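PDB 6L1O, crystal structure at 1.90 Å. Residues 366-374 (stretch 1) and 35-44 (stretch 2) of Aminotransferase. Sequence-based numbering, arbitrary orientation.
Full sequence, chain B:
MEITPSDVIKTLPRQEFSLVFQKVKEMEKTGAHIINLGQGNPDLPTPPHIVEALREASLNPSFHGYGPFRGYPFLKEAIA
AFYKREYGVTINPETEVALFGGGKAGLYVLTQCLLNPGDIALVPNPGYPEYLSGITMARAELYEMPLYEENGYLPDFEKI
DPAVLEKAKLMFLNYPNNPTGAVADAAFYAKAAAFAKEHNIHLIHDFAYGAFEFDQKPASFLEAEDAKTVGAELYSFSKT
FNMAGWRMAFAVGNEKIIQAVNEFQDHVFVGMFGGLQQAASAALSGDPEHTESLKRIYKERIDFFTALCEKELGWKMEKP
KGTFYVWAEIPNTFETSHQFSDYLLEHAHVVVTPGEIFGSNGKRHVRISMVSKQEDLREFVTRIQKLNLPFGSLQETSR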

# COMPACT_ATOMS: atom_id res chain seq x y z
N VAL B 366 24.77 -15.55 13.36
CA VAL B 366 24.12 -15.53 12.08
C VAL B 366 22.69 -16.05 12.31
O VAL B 366 22.45 -16.87 13.23
CB VAL B 366 24.86 -16.32 10.99
CG1 VAL B 366 26.16 -15.65 10.60
CG2 VAL B 366 25.11 -17.78 11.39
N ARG B 367 21.76 -15.60 11.47
CA ARG B 367 20.37 -16.12 11.48
C ARG B 367 20.19 -17.13 10.36
O ARG B 367 20.57 -16.88 9.21
CB ARG B 367 19.36 -14.99 11.30
CG ARG B 367 17.94 -15.42 11.65
CD ARG B 367 16.91 -14.43 11.13
NE ARG B 367 16.91 -14.38 9.71
CZ ARG B 367 16.11 -13.65 8.95
NH1 ARG B 367 15.23 -12.82 9.49
NH2 ARG B 367 16.21 -13.76 7.62
N ILE B 368 19.60 -18.26 10.68
CA ILE B 368 19.51 -19.38 9.74
C ILE B 368 18.05 -19.81 9.71
O ILE B 368 17.47 -20.05 10.74
CB ILE B 368 20.40 -20.58 10.16
CG1 ILE B 368 21.86 -20.16 10.42
CG2 ILE B 368 20.38 -21.70 9.12
CD1 ILE B 368 22.77 -21.34 10.79
N SER B 369 17.45 -19.81 8.54
CA SER B 369 15.98 -19.99 8.54
C SER B 369 15.65 -21.39 8.11
O SER B 369 16.29 -21.94 7.22
CB SER B 369 15.29 -18.99 7.64
OG SER B 369 15.95 -18.96 6.43
N MET B 370 14.60 -21.90 8.68
CA MET B 370 14.22 -23.29 8.47
C MET B 370 13.04 -23.37 7.47
O MET B 370 12.21 -24.27 7.55
CB MET B 370 13.85 -23.94 9.75
CG MET B 370 14.95 -23.99 10.79
SD MET B 370 16.27 -25.10 10.37
CE MET B 370 17.49 -23.97 9.77
N VAL B 371 13.00 -22.45 6.53
CA VAL B 371 12.00 -22.46 5.44
C VAL B 371 12.58 -23.09 4.18
O VAL B 371 12.46 -22.57 3.09
CB VAL B 371 11.43 -21.03 5.14
CG1 VAL B 371 10.55 -20.55 6.27
CG2 VAL B 371 12.53 -20.01 4.80
N SER B 372 13.22 -24.24 4.34
CA SER B 372 13.72 -25.00 3.25
C SER B 372 13.51 -26.49 3.52
O SER B 372 13.45 -26.97 4.70
CB SER B 372 15.21 -24.71 3.05
OG SER B 372 15.43 -23.51 2.37
N LYS B 373 13.43 -27.23 2.43
CA LYS B 373 13.12 -28.68 2.53
C LYS B 373 14.28 -29.46 3.20
O LYS B 373 15.42 -29.02 3.16
CB LYS B 373 12.83 -29.21 1.11
CG LYS B 373 14.05 -29.32 0.20
CD LYS B 373 13.74 -29.60 -1.27
CE LYS B 373 13.18 -28.35 -1.96
NZ LYS B 373 13.11 -28.49 -3.43
N GLN B 374 13.98 -30.62 3.78
CA GLN B 374 14.98 -31.45 4.48
C GLN B 374 16.33 -31.61 3.75
O GLN B 374 17.40 -31.45 4.34
CB GLN B 374 14.39 -32.85 4.76
CG GLN B 374 15.44 -33.95 4.98
CD GLN B 374 14.82 -35.35 5.12
OE1 GLN B 374 13.83 -35.50 5.80
NE2 GLN B 374 15.40 -36.35 4.47
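Stretch 2, residues 35-44: INLGQGNPDL

Segments far apart in sequence often meet through a few backbone carbonyls read by one or two polar side chains, with apolar groups filling the space between. The meeting of residues 35-44 with residues 366-374 of this aminotransferase illustrates the principle: at least 327 positions separate any two residues that touch, yet the two segments together bury 545 Å² against each other.

Stretch 2 is strand at Ile-35 and Asn-36 and farther on an irregular loop in which Leu-37, Gly-38, Gly-40 and Asp-43 leave the extended region while the residues between them stay in it. It lies along the end of the strand 366-369 and the loop that follows. The register is set by two close approaches of the backbones, 5.1 Å between the CA atoms of Ser-369 and Leu-37 and 5.4 Å between those of Val-371 and Pro-42, so from Leu-37 to Pro-42 the chain runs in the same general direction as stretch 1 from Ser-369 to Val-371.

Leu-37, with 103 Å² covered, is the centre of the contact. Its carbonyl O accepts a hydrogen bond from Ser-369 N at 2.9 Å, with an N-H...O angle of 159°, a direct link between the two main chains. Its side chain, in the m,t rotamer, packs CD1 at 3.9 Å from Ile-368 CG2, while CD2 comes within 3.4 Å of Ser-372 OG. One leucine thus touches the other segment through both its backbone and its side chain.

Beyond Leu-37 the chain turns, and its carbonyls become the points of attachment. Gly-38 O receives a weak hydrogen bond from Arg-367 NH2 at 3.0 Å, lying at the edge of the guanidinium, near its plane. The turn is also braced from within, since Gly-38 N donates to Asn-36 OD1 at 2.8 Å. Ser-369 then contributes its side chain as well: with chi1 in the p well, OG donates to Gln-39 O at 2.8 Å, so that this small residue binds two carbonyls, Leu-37 O through its N and Gln-39 O through its OG.

Val-371, with 87 Å² covered, points its CA-to-CB bond toward stretch 2 and fills the next part of the contact. Its CG2 lies 3.4 Å from Gln-39 O and 3.3 Å from Asn-41 O, and its CG1 lies 3.9 Å from Pro-42 CA. A water bridges the polar atoms that cannot bond directly, donating to Asn-41 O at 2.7 Å and to Val-371 O at 3.0 Å. Asp-43, whose CA-to-CB bond also points toward stretch 1, extends the contact past the proline: its OD1 reaches 3.2 Å from Val-371 C, although this carboxylate finds its hydrogen bonds elsewhere in the structure.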

# COMPACT_ATOMS: atom_id res chain seq x y z
N ILE B 35 22.45 -22.65 -1.94
CA ILE B 35 21.43 -23.01 -0.96
C ILE B 35 21.19 -21.83 -0.03
O ILE B 35 22.10 -21.44 0.72
CB ILE B 35 21.90 -24.17 -0.09
CG1 ILE B 35 21.92 -25.43 -0.94
CG2 ILE B 35 20.99 -24.32 1.11
CD1 ILE B 35 22.18 -26.61 -0.08
N ASN B 36 19.97 -21.32 -0.05
CA ASN B 36 19.65 -20.05 0.61
C ASN B 36 18.84 -20.26 1.93
O ASN B 36 17.65 -20.41 1.91
CB ASN B 36 18.92 -19.15 -0.37
CG ASN B 36 18.47 -17.84 0.27
OD1 ASN B 36 18.91 -17.46 1.36
ND2 ASN B 36 17.54 -17.17 -0.39
N LEU B 37 19.54 -20.25 3.04
CA LEU B 37 18.86 -20.27 4.33
C LEU B 37 18.87 -18.86 4.97
O LEU B 37 18.88 -18.74 6.20
CB LEU B 37 19.50 -21.27 5.26
CG LEU B 37 19.64 -22.68 4.70
CD1 LEU B 37 20.14 -23.64 5.77
CD2 LEU B 37 18.36 -23.20 4.06
N GLY B 38 18.90 -17.83 4.13
CA GLY B 38 19.05 -16.46 4.64
C GLY B 38 17.79 -15.64 4.76
O GLY B 38 17.87 -14.50 5.23
N GLN B 39 16.65 -16.16 4.30
CA GLN B 39 15.45 -15.32 4.13
C GLN B 39 14.26 -15.99 4.78
O GLN B 39 14.30 -17.12 5.09
CB GLN B 39 15.15 -15.05 2.63
CG GLN B 39 16.21 -14.21 1.97
CD GLN B 39 15.94 -13.94 0.53
OE1 GLN B 39 15.82 -14.86 -0.26
NE2 GLN B 39 15.83 -12.66 0.17
N GLY B 40 13.22 -15.23 5.01
CA GLY B 40 12.07 -15.67 5.75
C GLY B 40 10.86 -15.99 4.86
O GLY B 40 9.73 -15.71 5.25
N ASN B 41 11.10 -16.53 3.65
CA ASN B 41 10.02 -16.76 2.68
C ASN B 41 9.50 -18.17 2.89
O ASN B 41 10.23 -19.11 2.60
CB ASN B 41 10.54 -16.60 1.26
CG ASN B 41 9.43 -16.54 0.21
OD1 ASN B 41 8.24 -16.39 0.52
ND2 ASN B 41 9.83 -16.64 -1.04
N PRO B 42 8.28 -18.34 3.43
CA PRO B 42 7.78 -19.72 3.61
C PRO B 42 7.90 -20.52 2.34
O PRO B 42 7.70 -20.00 1.27
CB PRO B 42 6.32 -19.51 3.99
CG PRO B 42 6.32 -18.18 4.69
CD PRO B 42 7.21 -17.36 3.80
N ASP B 43 8.33 -21.78 2.45
CA ASP B 43 8.54 -22.57 1.27
C ASP B 43 7.26 -23.36 0.90
O ASP B 43 7.11 -23.76 -0.20
CB ASP B 43 9.76 -23.52 1.48
CG ASP B 43 9.57 -24.42 2.69
OD1 ASP B 43 9.46 -23.90 3.84
OD2 ASP B 43 9.47 -25.64 2.52
N LEU B 44 6.35 -23.55 1.85
CA LEU B 44 5.16 -24.37 1.65
C LEU B 44 3.99 -23.50 1.15
O LEU B 44 4.01 -22.29 1.36
CB LEU B 44 4.79 -25.11 2.88
CG LEU B 44 5.91 -26.06 3.28
CD1 LEU B 44 5.67 -26.61 4.63
CD2 LEU B 44 6.07 -27.17 2.23
O HOH W 1 11.83 -20.50 0.99